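Local coordinates for nucleocapsid protein (Sin Nombre virus, PDB 2IC6), which probably helps package the viral RNA genome, its N-terminal coiled-coil domain being thought to take part in association between nucleocapsid subunits, at residues Thr6-Glu9 with Val10-Ile14; Thr15-Glu18 with Gln19-Val22; Ala31-Ala34 with Val35-Asp38. The protein carries 1 engineered substitution. All coordinates share one frame; numbering follows the deposited sequence.

In the fold
All three contacts are local ones, each joining neighbouring turns of helix 6-37, the first arm of an antiparallel coiled coil whose second arm is helix 41-74. Contact 1 sits at the N-terminal end, and contact 2 continues directly from it, their centres about 13 Å apart. Contact 3 closes the helix beside the turn into the second arm; its centre lies about 24 Å from that of contact 2 and about 36 Å from that of contact 1, on the opposite side of the chain's centre. Contacts 1 and 3 each carry a salt bridge, whereas contact 2 sets an engineered arginine against a histidine ring. In each, side chains also reach helix 41-74, His17 among them.

Contact 1 of 3, residues Thr6-Glu9 with Val10-Ile14; sequences TLKE and VQDNI
Lys8 and Asp12, one helical turn apart, form a salt bridge on the outer surface of helix 6-37. The lysine leaves the backbone pointing away from the aspartate, and its route back can be followed atom by atom. From CB, CG lies anti to the backbone N (chi1 174°), which starts the chain toward the C-terminal end of the helix; Lys8 CG comes within 4.0 Å of Asp12 OD2. A bend at chi2 (56°) then brings Lys8 CD to 3.6 Å from Asp12 OD1. CE meets both oxygens almost equally, and the tip ends in a bond of 2.7 Å from Lys8 NZ to Asp12 OD1, received on the syn lone pair, the side facing the other oxygen. Lysine suits this place because its long methylene chain can span the turn while its ammonium remains at the surface; the short aspartate presents its charge close to the helix.

Beneath the bridge the backbone repeats the regular i to i+4 pattern. Asp12 N donates to Lys8 O at 2.9 Å, so the same two residues are joined twice. Gln11 N bonds to Leu7 O with an almost straight N-H...O angle of 174°, and Val10 CG2 rests 3.4 Å from Thr6 O. The Lys8-Asp12 pair is an ordinary surface i to i+4 salt bridge, as found on many exposed helix faces. The coiled coil itself appears on another side, where Leu7 touches Ile72 and Gln11 touches Leu68 of helix 41-74, a largely apolar seam between antiparallel helices.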
# COMPACT_ATOMS: atom_id res chain seq x y z
N THR A 6 2.55 -3.94 22.83
CA THR A 6 2.23 -2.86 21.89
C THR A 6 3.15 -2.83 20.65
O THR A 6 2.68 -2.65 19.50
CB THR A 6 2.20 -1.50 22.57
OG1 THR A 6 1.13 -1.50 23.53
CG2 THR A 6 2.02 -0.39 21.54
N LEU A 7 4.46 -2.91 20.86
CA LEU A 7 5.39 -2.88 19.74
C LEU A 7 5.16 -4.06 18.82
O LEU A 7 5.24 -3.92 17.60
CB LEU A 7 6.87 -2.81 20.15
CG LEU A 7 7.36 -1.41 20.59
CD1 LEU A 7 6.79 -0.92 21.90
CD2 LEU A 7 8.88 -1.43 20.62
N LYS A 8 4.93 -5.25 19.37
CA LYS A 8 4.67 -6.40 18.51
C LYS A 8 3.38 -6.18 17.72
O LYS A 8 3.32 -6.57 16.54
CB LYS A 8 4.59 -7.69 19.34
CG LYS A 8 4.20 -8.94 18.62
CD LYS A 8 5.06 -9.29 17.43
CE LYS A 8 4.78 -10.73 16.93
NZ LYS A 8 5.38 -10.92 15.58
N GLU A 9 2.35 -5.57 18.33
CA GLU A 9 1.11 -5.33 17.62
C GLU A 9 1.34 -4.44 16.41
O GLU A 9 0.80 -4.70 15.33
CB GLU A 9 0.08 -4.72 18.57
CG GLU A 9 -0.52 -5.72 19.43
CD GLU A 9 -1.57 -5.17 20.38
OE1 GLU A 9 -1.94 -5.99 21.27
OE2 GLU A 9 -2.01 -3.98 20.31
N VAL A 10 2.11 -3.39 16.60
CA VAL A 10 2.44 -2.47 15.52
C VAL A 10 3.22 -3.19 14.46
O VAL A 10 2.95 -3.04 13.26
CB VAL A 10 3.12 -1.17 16.02
CG1 VAL A 10 3.50 -0.24 14.86
CG2 VAL A 10 2.16 -0.42 17.03
N GLN A 11 4.27 -3.95 14.86
CA GLN A 11 5.00 -4.75 13.87
C GLN A 11 4.13 -5.68 13.07
O GLN A 11 4.30 -5.77 11.85
CB GLN A 11 6.08 -5.57 14.56
CG GLN A 11 7.15 -6.23 13.58
CD GLN A 11 7.90 -5.25 12.59
OE1 GLN A 11 8.91 -4.58 12.89
NE2 GLN A 11 7.39 -5.20 11.40
N ASP A 12 3.19 -6.40 13.68
CA ASP A 12 2.31 -7.29 12.94
C ASP A 12 1.44 -6.51 12.00
O ASP A 12 1.15 -7.00 10.91
CB ASP A 12 1.50 -8.15 13.90
CG ASP A 12 2.34 -9.23 14.57
OD1 ASP A 12 3.49 -9.53 14.18
OD2 ASP A 12 1.83 -9.81 15.55
N ASN A 13 1.00 -5.33 12.40
CA ASN A 13 0.20 -4.51 11.51
C ASN A 13 1.02 -4.01 10.32
O ASN A 13 0.52 -3.96 9.21
CB ASN A 13 -0.41 -3.38 12.31
CG ASN A 13 -1.63 -2.77 11.70
OD1 ASN A 13 -2.05 -1.68 12.15
ND2 ASN A 13 -2.22 -3.42 10.75
N ILE A 14 2.29 -3.68 10.53
CA ILE A 14 3.16 -3.31 9.44
C ILE A 14 3.24 -4.51 8.52
O ILE A 14 3.14 -4.36 7.32
CB ILE A 14 4.55 -2.85 9.96
CG1 ILE A 14 4.41 -1.48 10.65
CG2 ILE A 14 5.64 -2.80 8.87
CD1 ILE A 14 5.65 -1.05 11.48

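Contact 2 of 3, residues Thr15-Glu18 with Gln19-Val22; sequences TLHE and QRLV. Engineered in segment 19-22: Arg20 (natural residue Gln).
Arg20, an engineered residue where the natural sequence has glutamine, brings its guanidinium against both Leu16 and His17. This is the tight part of the contact, although Leu16 and Arg20 are themselves exposed. Arg20 NH2 lies over one face of the imidazole, displaced toward the rim and 3.1 Å from His17 CE1, with the two flat groups inclined by 41°. The same Arg20 NH2 is 3.2 Å from Leu16 CD2. With CG beside the backbone N (chi1 -72°) the arginine runs back toward the preceding turn, and a bend at chi3 turns the guanidinium toward both partners. His17 ND1 is hydrogen-bonded to Asn13 O, which helps fix the rotation of this buried ring.

The Gln19 side is more exposed and more widely spaced toward its end. Gln19 CG lies 3.2 Å from Thr15 O, but the amide is looser, its Gln19 NE2 3.8 Å from Thr15 CG2.

Toward helix 41-74, His17 touches Leu57, Lys60 and Leu61, a local feature of this protein. Leucine packing on leucine, here Leu21 on Leu61, with a flanking salt bridge between the arms, Glu18 to Lys65, is how a two-helix coiled coil is commonly built.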
# COMPACT_ATOMS: atom_id res chain seq x y z
N THR A 15 3.48 -5.71 9.05
CA THR A 15 3.51 -6.91 8.14
C THR A 15 2.27 -7.08 7.32
O THR A 15 2.36 -7.37 6.11
CB THR A 15 3.67 -8.17 8.97
OG1 THR A 15 4.92 -8.03 9.62
CG2 THR A 15 3.62 -9.49 8.13
N LEU A 16 1.11 -7.01 7.91
CA LEU A 16 -0.14 -7.20 7.20
C LEU A 16 -0.23 -6.16 6.12
O LEU A 16 -0.60 -6.48 4.98
CB LEU A 16 -1.29 -7.11 8.15
CG LEU A 16 -2.68 -7.24 7.56
CD1 LEU A 16 -2.77 -8.57 6.92
CD2 LEU A 16 -3.67 -7.00 8.68
N HIS A 17 0.15 -4.91 6.45
CA HIS A 17 0.08 -3.87 5.43
C HIS A 17 1.13 -4.04 4.32
O HIS A 17 0.79 -3.74 3.17
CB HIS A 17 0.10 -2.51 6.09
CG HIS A 17 -1.21 -2.13 6.73
ND1 HIS A 17 -1.56 -2.56 7.99
CD2 HIS A 17 -2.23 -1.35 6.29
CE1 HIS A 17 -2.75 -2.05 8.29
NE2 HIS A 17 -3.18 -1.32 7.28
N GLU A 18 2.34 -4.49 4.66
CA GLU A 18 3.33 -4.74 3.65
C GLU A 18 2.88 -5.84 2.70
O GLU A 18 3.08 -5.78 1.48
CB GLU A 18 4.64 -5.17 4.28
CG GLU A 18 5.33 -4.11 5.02
CD GLU A 18 6.04 -3.08 4.21
OE1 GLU A 18 6.82 -2.29 4.83
OE2 GLU A 18 5.90 -2.99 2.95
N GLN A 19 2.24 -6.88 3.23
CA GLN A 19 1.72 -7.96 2.40
C GLN A 19 0.63 -7.44 1.49
O GLN A 19 0.61 -7.75 0.28
CB GLN A 19 1.24 -9.12 3.27
CG GLN A 19 2.40 -9.76 4.03
CD GLN A 19 1.99 -10.98 4.85
OE1 GLN A 19 0.82 -11.14 5.19
NE2 GLN A 19 2.95 -11.80 5.22
N ARG A 20 -0.30 -6.63 2.03
CA ARG A 20 -1.36 -6.08 1.21
C ARG A 20 -0.77 -5.11 0.14
O ARG A 20 -1.29 -5.04 -0.94
CB ARG A 20 -2.31 -5.32 2.09
CG ARG A 20 -3.10 -6.12 2.89
CD ARG A 20 -4.19 -5.32 3.57
NE ARG A 20 -3.85 -5.03 4.94
CZ ARG A 20 -4.72 -4.59 5.83
NH1 ARG A 20 -5.98 -4.39 5.48
NH2 ARG A 20 -4.34 -4.36 7.07
N LEU A 21 0.30 -4.42 0.48
CA LEU A 21 0.95 -3.55 -0.49
C LEU A 21 1.46 -4.38 -1.67
O LEU A 21 1.33 -3.97 -2.82
CB LEU A 21 2.02 -2.73 0.16
CG LEU A 21 2.74 -1.74 -0.74
CD1 LEU A 21 1.80 -0.76 -1.43
CD2 LEU A 21 3.85 -1.00 0.03
N VAL A 22 2.08 -5.52 -1.41
CA VAL A 22 2.57 -6.36 -2.52
C VAL A 22 1.41 -6.79 -3.42
O VAL A 22 1.50 -6.71 -4.65
CB VAL A 22 3.33 -7.57 -1.99
CG1 VAL A 22 3.58 -8.61 -3.10
CG2 VAL A 22 4.65 -7.12 -1.36

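Contact 3 of 3, residues Ala31-Ala34 with Val35-Asp38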
# COMPACT_ATOMS: atom_id res chain seq x y z
N ALA A 31 -3.19 -3.23 -14.04
CA ALA A 31 -4.00 -2.13 -14.56
C ALA A 31 -3.15 -1.16 -15.40
O ALA A 31 -3.67 -0.64 -16.42
CB ALA A 31 -4.66 -1.40 -13.41
N GLU A 32 -1.91 -0.91 -15.03
CA GLU A 32 -1.06 0.00 -15.82
C GLU A 32 -0.81 -0.54 -17.20
O GLU A 32 -0.85 0.17 -18.17
CB GLU A 32 0.33 0.07 -15.17
CG GLU A 32 0.39 0.69 -13.98
CD GLU A 32 1.75 0.46 -13.41
OE1 GLU A 32 2.49 -0.52 -13.58
OE2 GLU A 32 2.08 1.36 -12.77
N ARG A 33 -0.55 -1.83 -17.27
CA ARG A 33 -0.26 -2.45 -18.54
C ARG A 33 -1.46 -2.38 -19.45
O ARG A 33 -1.33 -2.10 -20.65
CB ARG A 33 0.19 -3.89 -18.37
CG ARG A 33 0.63 -4.52 -19.63
CD ARG A 33 1.76 -3.76 -20.37
NE ARG A 33 2.16 -4.53 -21.56
CZ ARG A 33 2.75 -4.02 -22.65
NH1 ARG A 33 3.06 -4.79 -23.68
NH2 ARG A 33 3.10 -2.75 -22.67
N ALA A 34 -2.66 -2.59 -18.89
CA ALA A 34 -3.89 -2.52 -19.70
C ALA A 34 -4.05 -1.14 -20.31
O ALA A 34 -4.45 -0.99 -21.48
CB ALA A 34 -5.11 -2.88 -18.87
N VAL A 35 -3.77 -0.08 -19.57
CA VAL A 35 -3.89 1.29 -20.05
C VAL A 35 -2.79 1.60 -21.07
O VAL A 35 -3.09 2.31 -22.07
CB VAL A 35 -3.81 2.33 -18.93
CG1 VAL A 35 -3.59 3.73 -19.42
CG2 VAL A 35 -5.08 2.23 -18.12
N GLU A 36 -1.57 1.09 -20.87
CA GLU A 36 -0.49 1.26 -21.83
C GLU A 36 -0.85 0.77 -23.20
O GLU A 36 -0.51 1.39 -24.20
CB GLU A 36 0.76 0.54 -21.38
CG GLU A 36 1.51 1.22 -20.31
CD GLU A 36 2.58 0.35 -19.71
OE1 GLU A 36 2.96 0.67 -18.53
OE2 GLU A 36 3.00 -0.66 -20.37
N LEU A 37 -1.51 -0.38 -23.25
CA LEU A 37 -1.93 -0.98 -24.50
C LEU A 37 -3.28 -0.41 -25.05
O LEU A 37 -3.45 -0.34 -26.25
CB LEU A 37 -2.08 -2.47 -24.29
CG LEU A 37 -0.74 -3.18 -23.98
CD1 LEU A 37 -0.95 -4.62 -23.67
CD2 LEU A 37 0.23 -3.05 -25.15
N ASP A 38 -4.25 -0.02 -24.19
CA ASP A 38 -5.55 0.53 -24.64
C ASP A 38 -6.09 1.50 -23.59
O ASP A 38 -6.72 1.03 -22.59
CB ASP A 38 -6.53 -0.59 -24.95
CG ASP A 38 -7.76 -0.10 -25.68
OD1 ASP A 38 -8.58 -0.93 -26.08
OD2 ASP A 38 -7.96 1.11 -25.83
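Between Ala31-Ala34 and Val35-Asp38 the backbone makes four successive i to i+4 hydrogen bonds, the last from Asp38 N to Ala34 O at 2.9 Å, although Asp38 itself has left helical geometry. Above this final turn, Arg33 reaches two partners with different parts of its guanidinium. Its NH2 donates to Glu36 OE2 over 3.1 Å, with an N-H...O angle of 165°; the oxygen lies in the guanidinium plane and is met nearly along its C-O axis. The carboxylate plane is turned 70° from that of the arginine, and a single NH2-to-OE2 hydrogen bond makes the salt bridge.

Leu37 packs on the same group: its CD2 lies over one face, toward the rim, 3.6 Å from Arg33 NH1. Arginine suits this position because its edge can bond to a charge while its flat face accepts a hydrocarbon neighbour. The bend at its chi2 (56°) brings the chain back over the following turn.

This is the end of the first arm of the helical hairpin, where the antiparallel coiled coil reverses direction. Ala31 touches Thr46, its small methyl being consistent with close approach of the arms, and Val35 packs against Asn43 and Leu47 of helix 41-74. Val35 CG2 also lies 3.6 Å from Ala31 O. Beyond the last turn, Asp38 O receives a hydrogen bond from Asn43 ND2, joining the connection to the start of the second arm.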